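Local atomic coordinates of 3,6-diketocamphane 1,6-monooxygenase (Pseudomonas putida, PDB entry 4UWM), a protein that uses reduced FMN and molecular oxygen to insert oxygen into a camphor-derived diketone, giving a lactone on the pathway of (-)-camphor degradation. Residues M76-P81 against G101-G106; A195-V200 against N217-S222. All coordinates share one frame; numbering follows the deposited sequence.

Both contacts pair successive parallel strands of the TIM-barrel-like fold of the bacterial luciferase family, and each lies within its own beta-alpha-beta unit. Interaction 1 joins strands 72-79 and 105-108, interaction 2 strands 198-202 and 219-223, and their centres are 9 Å apart. Strands 105-108 and 198-202 are sheet neighbours: L105 O lies 2.7 Å from A199 N and L105 N 2.9 Å from E197 O, both probable hydrogen bonds. The F104 ring also packs on the K219 chain, CE2 to CD 3.8 Å. Interaction 1 touches the flavin directly through M76, whereas in interaction 2 the side chain of V200 stays about 6 Å from FMN.

Interaction 1: residues M76-P81 against G101-G106; sequences MAHLLP and GRYFLG. With FMN (flavin mononucleotide), chain C.
At the flavin end of the beta-alpha-beta unit 72-79, 85-98, 105-108, M76-P81 meets G101-G106 beside the FMN pocket. The M76-A77 peptide is cis, and M76 O accepts a hydrogen bond from FMN N3 at 2.9 Å; S44 OG also bonds this oxygen, so two donors grip it. In the conformer described here, of two modelled, the M76 side chain starts with CG anti to its backbone N (chi1 -169°), then bends at both following torsions. Its CE ends 4.0 Å from F104 CE2, meeting the ring obliquely, and 4.1 Å from G106 CA. G106 offers only backbone here. The strands are tied by H78 N to G106 O, 2.9 Å, a bent bond whose donor stands above the carbonyl plane; A77 CB rests against the same oxygen. At the edge of the H78 imidazole, L105 CD1 comes 3.6 Å from H78 CD2, the two side chains crossing at about a right angle. A water in the ring plane bridges H78 NE2 (2.8 Å) to Y103 OH (2.7 Å), while E45 holds ND1, fixing the ring from both nitrogens. Helix 85-98 covers H78, Y103 and L105 through M91 and I92, L105 also reaches W154 of helix 139-155, and M76 packs on A199 and T201 of strand 198-202.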
loop_
_atom_site.group_PDB
_atom_site.type_symbol
_atom_site.label_atom_id
_atom_site.label_comp_id
_atom_site.label_asym_id
_atom_site.label_seq_id
_atom_site.Cartn_x
_atom_site.Cartn_y
_atom_site.Cartn_z
ATOM N N MET A 76 -10.028 -7.938 3.293
ATOM C CA MET A 76 -10.846 -9.143 3.420
ATOM C C MET A 76 -10.770 -9.997 2.159
ATOM O O MET A 76 -11.703 -10.001 1.324
ATOM C CB MET A 76 -12.302 -8.767 3.740
ATOM C CG MET A 76 -13.189 -9.948 4.142
ATOM S SD MET A 76 -12.562 -10.768 5.623
ATOM C CE MET A 76 -12.723 -9.429 6.817
ATOM N N ALA A 77 -9.680 -10.748 1.990
ATOM C CA ALA A 77 -8.596 -10.923 2.981
ATOM C C ALA A 77 -7.221 -10.704 2.359
ATOM O O ALA A 77 -7.025 -10.937 1.155
ATOM C CB ALA A 77 -8.661 -12.352 3.512
ATOM N N HIS A 78 -6.237 -10.324 3.169
ATOM C CA HIS A 78 -4.852 -10.487 2.703
ATOM C C HIS A 78 -4.563 -11.964 2.491
ATOM O O HIS A 78 -4.857 -12.794 3.361
ATOM C CB HIS A 78 -3.858 -9.910 3.719
ATOM C CG HIS A 78 -3.730 -8.424 3.682
ATOM N ND1 HIS A 78 -3.598 -7.714 2.504
ATOM C CD2 HIS A 78 -3.634 -7.516 4.683
ATOM C CE1 HIS A 78 -3.462 -6.423 2.791
ATOM N NE2 HIS A 78 -3.504 -6.273 4.103
ATOM N N LEU A 79 -4.015 -12.300 1.336
ATOM C CA LEU A 79 -3.706 -13.683 1.018
ATOM C C LEU A 79 -2.262 -13.957 1.490
ATOM O O LEU A 79 -1.292 -13.624 0.817
ATOM C CB LEU A 79 -3.896 -13.967 -0.478
ATOM C CG LEU A 79 -5.322 -13.600 -0.968
ATOM C CD1 LEU A 79 -5.511 -13.945 -2.428
ATOM C CD2 LEU A 79 -6.377 -14.325 -0.115
ATOM N N LEU A 80 -2.156 -14.539 2.674
ATOM C CA LEU A 80 -0.838 -14.771 3.326
ATOM C C LEU A 80 0.194 -15.530 2.518
ATOM O O LEU A 80 1.378 -15.212 2.621
ATOM C CB LEU A 80 -1.012 -15.379 4.714
ATOM C CG LEU A 80 -1.960 -14.675 5.687
ATOM C CD1 LEU A 80 -1.771 -15.226 7.095
ATOM C CD2 LEU A 80 -1.800 -13.166 5.691
ATOM N N PRO A 81 -0.225 -16.513 1.688
ATOM C CA PRO A 81 0.790 -17.210 0.880
ATOM C C PRO A 81 1.503 -16.352 -0.179
ATOM O O PRO A 81 2.515 -16.777 -0.739
ATOM C CB PRO A 81 -0.007 -18.332 0.214
ATOM C CG PRO A 81 -1.206 -18.531 1.091
ATOM C CD PRO A 81 -1.551 -17.143 1.544
ATOM N N GLY A 101 -6.281 2.414 15.171
ATOM C CA GLY A 101 -6.997 1.194 15.529
ATOM C C GLY A 101 -8.356 0.974 14.890
ATOM O O GLY A 101 -9.015 -0.023 15.197
ATOM N N ARG A 102 -8.780 1.880 13.997
ATOM C CA ARG A 102 -9.994 1.663 13.198
ATOM C C ARG A 102 -9.671 0.684 12.097
ATOM O O ARG A 102 -9.779 1.028 10.908
ATOM C CB ARG A 102 -10.497 2.964 12.550
ATOM C CG ARG A 102 -10.831 4.101 13.504
ATOM C CD ARG A 102 -11.409 5.300 12.764
ATOM N NE ARG A 102 -10.443 6.077 11.989
ATOM C CZ ARG A 102 -10.571 6.404 10.696
ATOM N NH1 ARG A 102 -11.632 6.022 9.976
ATOM N NH2 ARG A 102 -9.650 7.156 10.129
ATOM N N TYR A 103 -9.311 -0.541 12.485
ATOM C CA TYR A 103 -8.717 -1.490 11.552
ATOM C C TYR A 103 -8.940 -2.875 12.093
ATOM O O TYR A 103 -8.892 -3.068 13.298
ATOM C CB TYR A 103 -7.196 -1.181 11.415
ATOM C CG TYR A 103 -6.469 -2.157 10.543
ATOM C CD1 TYR A 103 -5.943 -3.332 11.077
ATOM C CD2 TYR A 103 -6.323 -1.924 9.173
ATOM C CE1 TYR A 103 -5.312 -4.256 10.278
ATOM C CE2 TYR A 103 -5.682 -2.846 8.356
ATOM C CZ TYR A 103 -5.170 -4.002 8.922
ATOM O OH TYR A 103 -4.545 -4.943 8.137
ATOM N N PHE A 104 -9.212 -3.841 11.221
ATOM C CA PHE A 104 -9.027 -5.238 11.583
ATOM C C PHE A 104 -8.540 -6.004 10.375
ATOM O O PHE A 104 -8.564 -5.479 9.261
ATOM C CB PHE A 104 -10.258 -5.881 12.284
ATOM C CG PHE A 104 -11.520 -5.910 11.459
ATOM C CD1 PHE A 104 -12.302 -4.765 11.319
ATOM C CD2 PHE A 104 -11.944 -7.102 10.856
ATOM C CE1 PHE A 104 -13.472 -4.794 10.569
ATOM C CE2 PHE A 104 -13.111 -7.132 10.094
ATOM C CZ PHE A 104 -13.876 -5.972 9.970
ATOM N N LEU A 105 -8.086 -7.232 10.594
ATOM C CA LEU A 105 -7.344 -7.975 9.584
ATOM C C LEU A 105 -8.021 -9.265 9.143
ATOM O O LEU A 105 -8.130 -10.233 9.915
ATOM C CB LEU A 105 -5.919 -8.272 10.113
ATOM C CG LEU A 105 -5.046 -9.258 9.335
ATOM C CD1 LEU A 105 -4.643 -8.679 7.973
ATOM C CD2 LEU A 105 -3.801 -9.610 10.172
ATOM N N GLY A 106 -8.424 -9.309 7.874
ATOM C CA GLY A 106 -8.861 -10.565 7.280
ATOM C C GLY A 106 -7.670 -11.302 6.711
ATOM O O GLY A 106 -6.852 -10.702 6.011
HETATM N N1 FMN C . -12.970 -14.838 0.516
HETATM C C2 FMN C . -12.491 -13.732 1.157
HETATM O O2 FMN C . -11.456 -13.825 1.851
HETATM N N3 FMN C . -13.092 -12.530 1.082
HETATM C C4 FMN C . -14.207 -12.334 0.368
HETATM O O4 FMN C . -14.725 -11.198 0.334
HETATM C C4A FMN C . -14.801 -13.485 -0.370
HETATM N N5 FMN C . -15.922 -13.366 -1.117
HETATM C C5A FMN C . -16.448 -14.426 -1.782
HETATM C C6 FMN C . -17.610 -14.266 -2.541
HETATM C C7 FMN C . -18.166 -15.344 -3.230
HETATM C C7M FMN C . -19.421 -15.151 -4.045
HETATM C C8 FMN C . -17.503 -16.679 -3.150
HETATM C C8M FMN C . -18.056 -17.876 -3.872
HETATM C C9 FMN C . -16.345 -16.840 -2.393
HETATM C C9A FMN C . -15.788 -15.767 -1.701
HETATM N N10 FMN C . -14.610 -15.928 -0.923
HETATM C C10 FMN C . -14.093 -14.790 -0.248
HETATM C "C1'" FMN C . -13.932 -17.235 -0.845
HETATM C "C2'" FMN C . -14.335 -18.011 0.399
HETATM O "O2'" FMN C . -14.239 -17.135 1.520
HETATM C "C3'" FMN C . -13.421 -19.215 0.609
HETATM O "O3'" FMN C . -14.026 -20.360 -0.008
HETATM C "C4'" FMN C . -13.168 -19.454 2.100
HETATM O "O4'" FMN C . -12.177 -18.539 2.586
HETATM C "C5'" FMN C . -12.753 -20.885 2.422
HETATM O "O5'" FMN C . -13.953 -21.549 2.797
HETATM P P FMN C . -13.998 -22.970 3.532
HETATM O O1P FMN C . -12.858 -23.020 4.499
HETATM O O2P FMN C . -15.343 -22.877 4.189
HETATM O O3P FMN C . -13.902 -23.948 2.395
HETATM O O HOH W 1 -3.579 -4.059 5.745
#

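Interaction 2: residues A195-V200 against N217-S222; sequences APEIAV and NFKPVS
I198 and F218 form the tightly packed half of a parallel strand pair in which A199 is in register with K219 and V200 with P220. The two side chains run side by side, pointing the same way, and I198 CG2 sits over the centre of the phenyl face, 3.6 Å from the centroid and only 2° off the normal, a CH-pi contact. This methyl is placed by being anti to the I198 backbone N, while CB lies over the CD1 side of the same face. In one of its two modelled conformers, V200 adds a looser, oblique contact, CG1 to F218 CD2 4.1 Å. Three backbone bonds join the strands: K219 N to I198 O (2.8 Å), V200 N to K219 O (3.1 Å) and V221 N to V200 O (2.9 Å), the last bent to 136° at the hydrogen. An alanine at F218 would probably leave the I198 methyl without its aromatic face and open a gap beside I198 and V200. On the sheet face that carries A199 and K219, packing is lighter toward exposed E197. The carboxylate oxygen E197 OE2 lies 3.6 Å from K219 CB, but the charged ends do not touch: K219 NZ is 5.3 Å from that oxygen, and a water spans them. R252 gives each end a further partner, a salt bridge to E197 OE2 and its carbonyl to K219 NZ. N217, in a Schellman motif, ends helix 208-216 and leads into the second strand. A213 of that helix packs on F218 and V200, L147 of helix 139-155 on I198 and F218, and L105 and I107 of strand 105-108 also pack on I198.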
loop_
_atom_site.group_PDB
_atom_site.type_symbol
_atom_site.label_atom_id
_atom_site.label_comp_id
_atom_site.label_asym_id
_atom_site.label_seq_id
_atom_site.Cartn_x
_atom_site.Cartn_y
_atom_site.Cartn_z
ATOM N N ALA A 195 -1.701 -7.533 18.522
ATOM C CA ALA A 195 -2.218 -8.006 17.240
ATOM C C ALA A 195 -3.575 -7.354 16.959
ATOM O O ALA A 195 -4.330 -7.046 17.896
ATOM C CB ALA A 195 -2.336 -9.517 17.224
ATOM N N PRO A 196 -3.886 -7.099 15.667
ATOM C CA PRO A 196 -5.250 -6.630 15.407
ATOM C C PRO A 196 -6.220 -7.786 15.591
ATOM O O PRO A 196 -5.808 -8.965 15.562
ATOM C CB PRO A 196 -5.195 -6.236 13.917
ATOM C CG PRO A 196 -4.233 -7.219 13.342
ATOM C CD PRO A 196 -3.169 -7.413 14.412
ATOM N N GLU A 197 -7.506 -7.480 15.742
ATOM C CA GLU A 197 -8.502 -8.533 15.639
ATOM C C GLU A 197 -8.409 -9.154 14.245
ATOM O O GLU A 197 -8.263 -8.421 13.262
ATOM C CB GLU A 197 -9.904 -7.982 15.891
ATOM C CG GLU A 197 -10.995 -9.035 15.756
ATOM C CD GLU A 197 -12.326 -8.597 16.350
ATOM O OE1 GLU A 197 -12.411 -7.451 16.839
ATOM O OE2 GLU A 197 -13.276 -9.406 16.317
ATOM N N ILE A 198 -8.478 -10.481 14.175
ATOM C CA ILE A 198 -8.282 -11.227 12.930
ATOM C C ILE A 198 -9.603 -11.869 12.514
ATOM O O ILE A 198 -10.322 -12.410 13.363
ATOM C CB ILE A 198 -7.146 -12.271 13.079
ATOM C CG1 ILE A 198 -5.804 -11.541 13.224
ATOM C CG2 ILE A 198 -7.127 -13.281 11.950
ATOM C CD1 ILE A 198 -4.627 -12.450 13.501
ATOM N N ALA A 199 -9.934 -11.756 11.221
ATOM C CA ALA A 199 -11.141 -12.341 10.649
ATOM C C ALA A 199 -10.826 -13.351 9.566
ATOM O O ALA A 199 -9.771 -13.286 8.935
ATOM C CB ALA A 199 -12.051 -11.239 10.123
ATOM N N VAL A 200 -11.722 -14.324 9.383
ATOM C CA VAL A 200 -11.614 -15.261 8.263
ATOM C C VAL A 200 -13.005 -15.434 7.650
ATOM O O VAL A 200 -14.014 -15.256 8.323
ATOM C CB VAL A 200 -11.013 -16.641 8.642
ATOM C CG1 VAL A 200 -9.645 -16.502 9.299
ATOM C CG2 VAL A 200 -11.960 -17.445 9.521
ATOM N N ASN A 217 -10.444 -17.960 18.213
ATOM C CA ASN A 217 -11.215 -16.815 18.662
ATOM C C ASN A 217 -11.180 -15.654 17.637
ATOM O O ASN A 217 -11.261 -14.477 18.005
ATOM C CB ASN A 217 -10.739 -16.343 20.045
ATOM C CG ASN A 217 -11.798 -15.557 20.782
ATOM O OD1 ASN A 217 -12.992 -15.768 20.583
ATOM N ND2 ASN A 217 -11.368 -14.649 21.643
ATOM N N PHE A 218 -11.048 -16.008 16.359
ATOM C CA PHE A 218 -11.121 -15.022 15.263
ATOM C C PHE A 218 -12.566 -14.589 14.989
ATOM O O PHE A 218 -13.516 -15.246 15.425
ATOM C CB PHE A 218 -10.497 -15.600 13.984
ATOM C CG PHE A 218 -9.013 -15.843 14.076
ATOM C CD1 PHE A 218 -8.234 -15.177 15.020
ATOM C CD2 PHE A 218 -8.388 -16.711 13.181
ATOM C CE1 PHE A 218 -6.871 -15.397 15.097
ATOM C CE2 PHE A 218 -7.018 -16.935 13.254
ATOM C CZ PHE A 218 -6.260 -16.269 14.202
ATOM N N LYS A 219 -12.725 -13.490 14.254
ATOM C CA LYS A 219 -14.031 -13.015 13.815
ATOM C C LYS A 219 -14.498 -13.832 12.607
ATOM O O LYS A 219 -13.779 -13.923 11.613
ATOM C CB LYS A 219 -13.924 -11.519 13.497
ATOM C CG LYS A 219 -15.139 -10.883 12.837
ATOM C CD LYS A 219 -14.876 -9.403 12.556
ATOM C CE LYS A 219 -16.068 -8.720 11.912
ATOM N NZ LYS A 219 -17.201 -8.583 12.877
ATOM N N PRO A 220 -15.700 -14.460 12.688
ATOM C CA PRO A 220 -16.174 -15.212 11.532
ATOM C C PRO A 220 -16.930 -14.309 10.521
ATOM O O PRO A 220 -17.701 -13.435 10.912
ATOM C CB PRO A 220 -17.114 -16.250 12.172
ATOM C CG PRO A 220 -17.712 -15.506 13.335
ATOM C CD PRO A 220 -16.608 -14.606 13.851
ATOM N N VAL A 221 -16.694 -14.525 9.231
ATOM C CA VAL A 221 -17.379 -13.771 8.170
ATOM C C VAL A 221 -17.975 -14.816 7.237
ATOM O O VAL A 221 -17.273 -15.678 6.743
ATOM C CB VAL A 221 -16.408 -12.824 7.380
ATOM C CG1 VAL A 221 -17.180 -11.972 6.373
ATOM C CG2 VAL A 221 -15.640 -11.920 8.324
ATOM N N SER A 222 -19.284 -14.743 7.006
ATOM C CA SER A 222 -19.953 -15.689 6.128
ATOM C C SER A 222 -20.579 -14.958 4.949
ATOM O O SER A 222 -21.082 -13.846 5.100
ATOM C CB SER A 222 -21.066 -16.439 6.887
ATOM O OG SER A 222 -20.575 -17.141 8.025
HETATM O O HOH W 2 -15.898 -8.228 15.253
#